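Local coordinates for lectin (Trichosanthes anguina, PDB 4HR6), which binds galactosides through two ricin-type beta-trefoil domains, as the lectin portion of a three-chain, nontoxic homologue of type II ribosome-inactivating proteins, at residues E119-V131 with N208-L220. Residues are numbered along the deposited sequence; the frame is centred on the assembly and turned at random.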
ATOM      1  N   GLU C 119     -26.183  13.403  -2.870  1.00 71.52           N
ATOM      2  CA  GLU C 119     -27.125  12.744  -1.969  1.00 69.61           C
ATOM      3  C   GLU C 119     -26.553  12.754  -0.572  1.00 70.30           C
ATOM      4  O   GLU C 119     -25.363  13.011  -0.375  1.00 72.37           O
ATOM      5  CB  GLU C 119     -27.360  11.282  -2.376  1.00 69.74           C
ATOM      6  CG  GLU C 119     -27.844  11.058  -3.801  1.00 69.88           C
ATOM      7  CD  GLU C 119     -29.247  11.598  -4.057  1.00 70.50           C
ATOM      8  OE1 GLU C 119     -29.903  12.066  -3.093  1.00 70.57           O
ATOM      9  OE2 GLU C 119     -29.685  11.546  -5.232  1.00 61.50           O
ATOM     10  N   VAL C 120     -27.398  12.446   0.400  1.00 69.22           N
ATOM     11  CA  VAL C 120     -26.942  12.364   1.782  1.00 70.06           C
ATOM     12  C   VAL C 120     -25.830  11.313   1.851  1.00 69.52           C
ATOM     13  O   VAL C 120     -25.876  10.283   1.148  1.00 62.88           O
ATOM     14  CB  VAL C 120     -28.084  11.992   2.753  1.00 73.90           C
ATOM     15  CG1 VAL C 120     -27.646  12.220   4.197  1.00 76.52           C
ATOM     16  CG2 VAL C 120     -29.350  12.790   2.436  1.00 75.69           C
ATOM     17  N   ASN C 121     -24.821  11.583   2.670  1.00 64.68           N
ATOM     18  CA  ASN C 121     -23.681  10.678   2.773  1.00 62.77           C
ATOM     19  C   ASN C 121     -23.948   9.555   3.770  1.00 56.01           C
ATOM     20  O   ASN C 121     -24.015   9.793   4.971  1.00 54.37           O
ATOM     21  CB  ASN C 121     -22.409  11.448   3.157  1.00 62.41           C
ATOM     22  CG  ASN C 121     -21.157  10.577   3.137  1.00 60.60           C
ATOM     23  OD1 ASN C 121     -21.083   9.566   2.426  1.00 64.07           O
ATOM     24  ND2 ASN C 121     -20.168  10.971   3.916  1.00 57.06           N
ATOM     25  N   THR C 122     -24.094   8.339   3.252  1.00 55.38           N
ATOM     26  CA  THR C 122     -24.244   7.135   4.073  1.00 57.65           C
ATOM     27  C   THR C 122     -23.081   6.156   3.865  1.00 59.62           C
ATOM     28  O   THR C 122     -23.137   5.018   4.330  1.00 56.62           O
ATOM     29  CB  THR C 122     -25.573   6.413   3.774  1.00 55.50           C
ATOM     30  OG1 THR C 122     -25.658   6.092   2.378  1.00 51.36           O
ATOM     31  CG2 THR C 122     -26.745   7.306   4.167  1.00 59.00           C
ATOM     32  N   TYR C 123     -22.032   6.601   3.172  1.00 58.43           N
ATOM     33  CA  TYR C 123     -20.830   5.797   2.976  1.00 56.26           C
ATOM     34  C   TYR C 123     -21.134   4.489   2.266  1.00 56.11           C
ATOM     35  O   TYR C 123     -20.663   3.421   2.654  1.00 56.95           O
ATOM     36  CB  TYR C 123     -20.132   5.543   4.305  1.00 55.41           C
ATOM     37  CG  TYR C 123     -19.642   6.809   4.962  1.00 59.64           C
ATOM     38  CD1 TYR C 123     -18.470   7.427   4.531  1.00 61.19           C
ATOM     39  CD2 TYR C 123     -20.339   7.387   6.024  1.00 63.03           C
ATOM     40  CE1 TYR C 123     -18.006   8.582   5.138  1.00 62.59           C
ATOM     41  CE2 TYR C 123     -19.880   8.547   6.632  1.00 64.09           C
ATOM     42  CZ  TYR C 123     -18.714   9.139   6.185  1.00 62.98           C
ATOM     43  OH  TYR C 123     -18.251  10.289   6.780  1.00 67.53           O
ATOM     44  N   SER C 124     -21.921   4.608   1.208  1.00 54.69           N
ATOM     45  CA  SER C 124     -22.324   3.490   0.387  1.00 56.79           C
ATOM     46  C   SER C 124     -21.327   3.262  -0.723  1.00 54.24           C
ATOM     47  O   SER C 124     -20.573   4.169  -1.082  1.00 53.99           O
ATOM     48  CB  SER C 124     -23.705   3.778  -0.222  1.00 59.53           C
ATOM     49  OG  SER C 124     -24.592   4.210   0.797  1.00 64.50           O
ATOM     50  N   ALA C 125     -21.353   2.052  -1.280  1.00 51.41           N
ATOM     51  CA  ALA C 125     -20.538   1.698  -2.432  1.00 51.84           C
ATOM     52  C   ALA C 125     -20.882   2.557  -3.643  1.00 57.43           C
ATOM     53  O   ALA C 125     -20.041   2.765  -4.522  1.00 63.58           O
ATOM     54  CB  ALA C 125     -20.698   0.225  -2.773  1.00 50.52           C
ATOM     55  N   SER C 126     -22.113   3.056  -3.687  1.00 56.51           N
ATOM     56  CA  SER C 126     -22.532   3.997  -4.723  1.00 56.05           C
ATOM     57  C   SER C 126     -21.935   5.399  -4.497  1.00 53.86           C
ATOM     58  O   SER C 126     -22.042   6.263  -5.375  1.00 55.66           O
ATOM     59  CB  SER C 126     -24.066   4.071  -4.764  1.00 56.71           C
ATOM     60  OG  SER C 126     -24.580   4.461  -3.497  1.00 57.82           O
ATOM     61  N   GLN C 127     -21.330   5.618  -3.324  1.00 49.29           N
ATOM     62  CA  GLN C 127     -20.634   6.869  -2.993  1.00 49.39           C
ATOM     63  C   GLN C 127     -19.090   6.734  -2.868  1.00 47.77           C
ATOM     64  O   GLN C 127     -18.424   7.594  -2.278  1.00 45.86           O
ATOM     65  CB  GLN C 127     -21.225   7.435  -1.699  1.00 52.16           C
ATOM     66  CG  GLN C 127     -22.739   7.615  -1.788  1.00 57.12           C
ATOM     67  CD  GLN C 127     -23.334   8.280  -0.568  1.00 58.00           C
ATOM     68  OE1 GLN C 127     -23.142   7.824   0.566  1.00 54.40           O
ATOM     69  NE2 GLN C 127     -24.077   9.366  -0.791  1.00 63.27           N
ATOM     70  N   GLY C 128     -18.531   5.663  -3.426  1.00 48.21           N
ATOM     71  CA  GLY C 128     -17.094   5.389  -3.338  1.00 46.93           C
ATOM     72  C   GLY C 128     -16.414   5.638  -4.660  1.00 47.70           C
ATOM     73  O   GLY C 128     -16.877   5.185  -5.713  1.00 44.78           O
ATOM     74  N   TRP C 129     -15.306   6.366  -4.622  1.00 47.06           N
ATOM     75  CA  TRP C 129     -14.611   6.727  -5.864  1.00 43.89           C
ATOM     76  C   TRP C 129     -13.098   6.562  -5.737  1.00 39.75           C
ATOM     77  O   TRP C 129     -12.550   6.759  -4.670  1.00 36.63           O
ATOM     78  CB  TRP C 129     -14.928   8.180  -6.229  1.00 45.71           C
ATOM     79  CG  TRP C 129     -16.377   8.484  -6.259  1.00 44.19           C
ATOM     80  CD1 TRP C 129     -17.123   9.022  -5.253  1.00 45.13           C
ATOM     81  CD2 TRP C 129     -17.262   8.267  -7.349  1.00 42.06           C
ATOM     82  NE1 TRP C 129     -18.423   9.153  -5.653  1.00 45.47           N
ATOM     83  CE2 TRP C 129     -18.538   8.692  -6.938  1.00 42.60           C
ATOM     84  CE3 TRP C 129     -17.101   7.744  -8.639  1.00 43.55           C
ATOM     85  CZ2 TRP C 129     -19.652   8.618  -7.766  1.00 46.99           C
ATOM     86  CZ3 TRP C 129     -18.209   7.668  -9.470  1.00 47.06           C
ATOM     87  CH2 TRP C 129     -19.472   8.109  -9.029  1.00 47.04           C
ATOM     88  N   ARG C 130     -12.464   6.197  -6.848  1.00 40.18           N
ATOM     89  CA  ARG C 130     -11.018   6.174  -6.999  1.00 41.29           C
ATOM     90  C   ARG C 130     -10.568   7.289  -7.944  1.00 41.67           C
ATOM     91  O   ARG C 130     -10.847   7.251  -9.161  1.00 38.39           O
ATOM     92  CB  ARG C 130     -10.548   4.845  -7.584  1.00 40.66           C
ATOM     93  CG  ARG C 130      -9.032   4.756  -7.714  1.00 40.07           C
ATOM     94  CD  ARG C 130      -8.633   3.644  -8.669  1.00 40.49           C
ATOM     95  NE  ARG C 130      -8.935   2.321  -8.126  1.00 38.85           N
ATOM     96  CZ  ARG C 130      -8.847   1.186  -8.810  1.00 39.26           C
ATOM     97  NH1 ARG C 130      -8.475   1.191 -10.084  1.00 40.24           N
ATOM     98  NH2 ARG C 130      -9.162   0.033  -8.218  1.00 43.40           N
ATOM     99  N   VAL C 131      -9.851   8.256  -7.384  1.00 38.40           N
ATOM    100  CA  VAL C 131      -9.195   9.287  -8.183  1.00 39.49           C
ATOM    101  C   VAL C 131      -7.832   8.760  -8.585  1.00 37.83           C
ATOM    102  O   VAL C 131      -6.985   8.509  -7.742  1.00 38.37           O
ATOM    103  CB  VAL C 131      -9.024  10.576  -7.381  1.00 40.82           C
ATOM    104  CG1 VAL C 131      -8.295  11.619  -8.211  1.00 41.42           C
ATOM    105  CG2 VAL C 131     -10.379  11.074  -6.922  1.00 41.39           C
ATOM    106  N   ASN C 208     -25.129 -10.483  -3.254  1.00 57.23           N
ATOM    107  CA  ASN C 208     -25.182  -9.748  -4.517  1.00 58.39           C
ATOM    108  C   ASN C 208     -24.737  -8.310  -4.283  1.00 53.22           C
ATOM    109  O   ASN C 208     -25.112  -7.699  -3.288  1.00 49.17           O
ATOM    110  CB  ASN C 208     -26.596  -9.765  -5.131  1.00 63.93           C
ATOM    111  CG  ASN C 208     -26.841 -10.978  -6.014  1.00 69.75           C
ATOM    112  OD1 ASN C 208     -27.148 -12.068  -5.529  1.00 76.54           O
ATOM    113  ND2 ASN C 208     -26.715 -10.790  -7.323  1.00 73.52           N
ATOM    114  N   CYS C 209     -23.915  -7.780  -5.187  1.00 51.98           N
ATOM    115  CA  CYS C 209     -23.511  -6.381  -5.103  1.00 51.11           C
ATOM    116  C   CYS C 209     -24.757  -5.516  -5.332  1.00 51.71           C
ATOM    117  O   CYS C 209     -25.405  -5.640  -6.360  1.00 52.83           O
ATOM    118  CB  CYS C 209     -22.432  -6.054  -6.152  1.00 47.52           C
ATOM    119  SG  CYS C 209     -20.853  -6.948  -5.985  1.00 50.01           S
ATOM    120  N   ASP C 210     -25.094  -4.655  -4.383  1.00 55.03           N
ATOM    121  CA  ASP C 210     -26.280  -3.801  -4.513  1.00 60.80           C
ATOM    122  C   ASP C 210     -25.993  -2.326  -4.201  1.00 61.33           C
ATOM    123  O   ASP C 210     -26.924  -1.548  -3.963  1.00 63.03           O
ATOM    124  CB  ASP C 210     -27.413  -4.330  -3.617  1.00 62.28           C
ATOM    125  CG  ASP C 210     -27.082  -4.244  -2.130  1.00 70.04           C
ATOM    126  OD1 ASP C 210     -27.690  -4.992  -1.336  1.00 82.02           O
ATOM    127  OD2 ASP C 210     -26.214  -3.434  -1.744  1.00 70.67           O
ATOM    128  N   GLY C 211     -24.715  -1.946  -4.182  1.00 56.05           N
ATOM    129  CA  GLY C 211     -24.327  -0.544  -3.990  1.00 51.87           C
ATOM    130  C   GLY C 211     -24.538   0.045  -2.603  1.00 53.28           C
ATOM    131  O   GLY C 211     -24.511   1.273  -2.446  1.00 50.59           O
ATOM    132  N   SER C 212     -24.711  -0.806  -1.588  1.00 54.52           N
ATOM    133  CA  SER C 212     -25.073  -0.338  -0.237  1.00 58.06           C
ATOM    134  C   SER C 212     -23.866  -0.075   0.687  1.00 59.97           C
ATOM    135  O   SER C 212     -22.717  -0.295   0.307  1.00 59.24           O
ATOM    136  CB  SER C 212     -26.028  -1.348   0.415  1.00 61.22           C
ATOM    137  OG  SER C 212     -25.441  -2.640   0.498  1.00 64.47           O
ATOM    138  N   ASN C 213     -24.145   0.372   1.911  1.00 60.61           N
ATOM    139  CA  ASN C 213     -23.099   0.743   2.872  1.00 62.92           C
ATOM    140  C   ASN C 213     -22.625  -0.391   3.806  1.00 64.02           C
ATOM    141  O   ASN C 213     -22.194  -0.149   4.936  1.00 63.14           O
ATOM    142  CB  ASN C 213     -23.566   1.941   3.710  1.00 66.15           C
ATOM    143  CG  ASN C 213     -24.755   1.608   4.586  1.00 67.90           C
ATOM    144  OD1 ASN C 213     -25.447   0.617   4.354  1.00 73.06           O
ATOM    145  ND2 ASN C 213     -25.003   2.435   5.591  1.00 69.79           N
ATOM    146  N   ASN C 214     -22.708  -1.625   3.343  1.00 62.03           N
ATOM    147  CA  ASN C 214     -22.007  -2.710   4.010  1.00 63.78           C
ATOM    148  C   ASN C 214     -21.274  -3.589   3.000  1.00 57.75           C
ATOM    149  O   ASN C 214     -20.950  -4.728   3.295  1.00 54.75           O
ATOM    150  CB  ASN C 214     -22.978  -3.511   4.869  1.00 69.32           C
ATOM    151  CG  ASN C 214     -24.306  -3.733   4.182  1.00 75.71           C
ATOM    152  OD1 ASN C 214     -24.359  -4.227   3.047  1.00 79.01           O
ATOM    153  ND2 ASN C 214     -25.392  -3.355   4.857  1.00 74.37           N
ATOM    154  N   GLN C 215     -21.007  -3.031   1.817  1.00 53.33           N
ATOM    155  CA  GLN C 215     -20.180  -3.672   0.798  1.00 49.82           C
ATOM    156  C   GLN C 215     -18.973  -2.781   0.419  1.00 44.74           C
ATOM    157  O   GLN C 215     -18.357  -2.974  -0.633  1.00 42.69           O
ATOM    158  CB  GLN C 215     -21.029  -3.983  -0.443  1.00 49.56           C
ATOM    159  CG  GLN C 215     -22.243  -4.851  -0.153  1.00 55.06           C
ATOM    160  CD  GLN C 215     -22.999  -5.252  -1.407  1.00 54.11           C
ATOM    161  OE1 GLN C 215     -23.242  -4.431  -2.282  1.00 55.77           O
ATOM    162  NE2 GLN C 215     -23.378  -6.521  -1.492  1.00 54.11           N
ATOM    163  N   ARG C 216     -18.654  -1.810   1.271  1.00 45.38           N
ATOM    164  CA  ARG C 216     -17.636  -0.798   0.960  1.00 47.25           C
ATOM    165  C   ARG C 216     -16.520  -0.822   1.980  1.00 43.65           C
ATOM    166  O   ARG C 216     -16.747  -0.577   3.161  1.00 36.54           O
ATOM    167  CB  ARG C 216     -18.224   0.616   0.901  1.00 47.01           C
ATOM    168  CG  ARG C 216     -17.241   1.665   0.366  1.00 48.40           C
ATOM    169  CD  ARG C 216     -17.888   3.014   0.063  1.00 46.86           C
ATOM    170  NE  ARG C 216     -16.940   4.126   0.163  1.00 45.77           N
ATOM    171  CZ  ARG C 216     -17.268   5.415   0.296  1.00 47.16           C
ATOM    172  NH1 ARG C 216     -18.540   5.816   0.348  1.00 50.21           N
ATOM    173  NH2 ARG C 216     -16.313   6.323   0.391  1.00 47.10           N
ATOM    174  N   TRP C 217     -15.306  -1.064   1.485  1.00 46.98           N
ATOM    175  CA  TRP C 217     -14.130  -1.330   2.322  1.00 45.74           C
ATOM    176  C   TRP C 217     -12.955  -0.447   1.933  1.00 44.42           C
ATOM    177  O   TRP C 217     -12.780  -0.146   0.762  1.00 43.06           O
ATOM    178  CB  TRP C 217     -13.725  -2.787   2.138  1.00 45.06           C
ATOM    179  CG  TRP C 217     -14.852  -3.700   2.395  1.00 46.76           C
ATOM    180  CD1 TRP C 217     -15.639  -4.340   1.466  1.00 45.33           C
ATOM    181  CD2 TRP C 217     -15.365  -4.055   3.670  1.00 46.18           C
ATOM    182  NE1 TRP C 217     -16.588  -5.087   2.097  1.00 44.76           N
ATOM    183  CE2 TRP C 217     -16.452  -4.922   3.453  1.00 44.94           C
ATOM    184  CE3 TRP C 217     -15.013  -3.721   4.983  1.00 45.58           C
ATOM    185  CZ2 TRP C 217     -17.180  -5.469   4.498  1.00 46.86           C
ATOM    186  CZ3 TRP C 217     -15.742  -4.258   6.019  1.00 46.66           C
ATOM    187  CH2 TRP C 217     -16.809  -5.126   5.773  1.00 46.40           C
ATOM    188  N   VAL C 218     -12.142  -0.061   2.914  1.00 44.33           N
ATOM    189  CA  VAL C 218     -10.891   0.638   2.633  1.00 46.36           C
ATOM    190  C   VAL C 218      -9.693  -0.048   3.318  1.00 45.05           C
ATOM    191  O   VAL C 218      -9.709  -0.332   4.530  1.00 42.09           O
ATOM    192  CB  VAL C 218     -10.976   2.141   2.996  1.00 48.89           C
ATOM    193  CG1 VAL C 218     -11.350   2.353   4.454  1.00 50.63           C
ATOM    194  CG2 VAL C 218      -9.669   2.848   2.665  1.00 50.83           C
ATOM    195  N   PHE C 219      -8.658  -0.311   2.518  1.00 42.15           N
ATOM    196  CA  PHE C 219      -7.380  -0.833   3.016  1.00 38.90           C
ATOM    197  C   PHE C 219      -6.535   0.315   3.518  1.00 37.90           C
ATOM    198  O   PHE C 219      -6.087   1.148   2.733  1.00 44.51           O
ATOM    199  CB  PHE C 219      -6.629  -1.571   1.907  1.00 38.65           C
ATOM    200  CG  PHE C 219      -7.210  -2.901   1.553  1.00 41.04           C
ATOM    201  CD1 PHE C 219      -8.418  -2.992   0.877  1.00 44.21           C
ATOM    202  CD2 PHE C 219      -6.542  -4.071   1.876  1.00 45.45           C
ATOM    203  CE1 PHE C 219      -8.945  -4.223   0.536  1.00 44.57           C
ATOM    204  CE2 PHE C 219      -7.067  -5.309   1.533  1.00 46.61           C
ATOM    205  CZ  PHE C 219      -8.271  -5.383   0.864  1.00 46.70           C
ATOM    206  N   LEU C 220      -6.312   0.380   4.820  1.00 38.60           N
ATOM    207  CA  LEU C 220      -5.587   1.499   5.410  1.00 39.68           C
ATOM    208  C   LEU C 220      -4.145   1.122   5.803  1.00 39.52           C
ATOM    209  O   LEU C 220      -3.744  -0.044   5.754  1.00 39.10           O
ATOM    210  CB  LEU C 220      -6.347   2.020   6.630  1.00 41.24           C
ATOM    211  CG  LEU C 220      -7.754   2.570   6.375  1.00 43.25           C
ATOM    212  CD1 LEU C 220      -8.432   2.852   7.706  1.00 45.84           C
ATOM    213  CD2 LEU C 220      -7.751   3.817   5.520  1.00 41.50           C
TER
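Arg216 reaches from the second beta-trefoil domain of this ricin-B-like chain into a turn of the first. With CG anti to the backbone N (chi1 -171°) and the chain extended as far as NE, its guanidinium lies flat against Gly128, whose CA sits 3.6 Å above the centre of one face. Arg216 NH1 donates to Ser124 O (3.0 Å), while NH2 continues to Gly92 O and Thr94 OG1, so three acceptors of the first domain hold the group. Ser124 O also accepts from Gln127 N at 2.8 Å, the two donors approaching from opposite faces of its carbonyl plane.

Backbone bonds join the turn of residues 124-126 to the loop 211-212. Ala125 N donates to Ser212 O (3.1 Å) and Ser126 N to Gly211 O (3.2 Å), and the Ala125 methyl packs against the backbone of Gly211 and Ser212, with CB 3.7 Å from Ser212 O. At the outer margin Asn213 lays its CB against Thr122 O (3.2 Å), and its ND2 adds a weak bond to that oxygen.

Within residues 119-131, Gln127 braces the turn: its OE1 takes Thr122 N on a lone pair in its carbonyl plane (2.9 Å), and NE2 donates to Val120 O and Thr106 OG1. Every hydrogen bond between these two loops ends on a backbone carbonyl, so this part of the domain interface probably rests more on backbone path than on matched side chains; the positive charge of buried Arg216 is probably offset by the carbonyl dipoles of Ser124 and Gly92 and by the Thr94 hydroxyl.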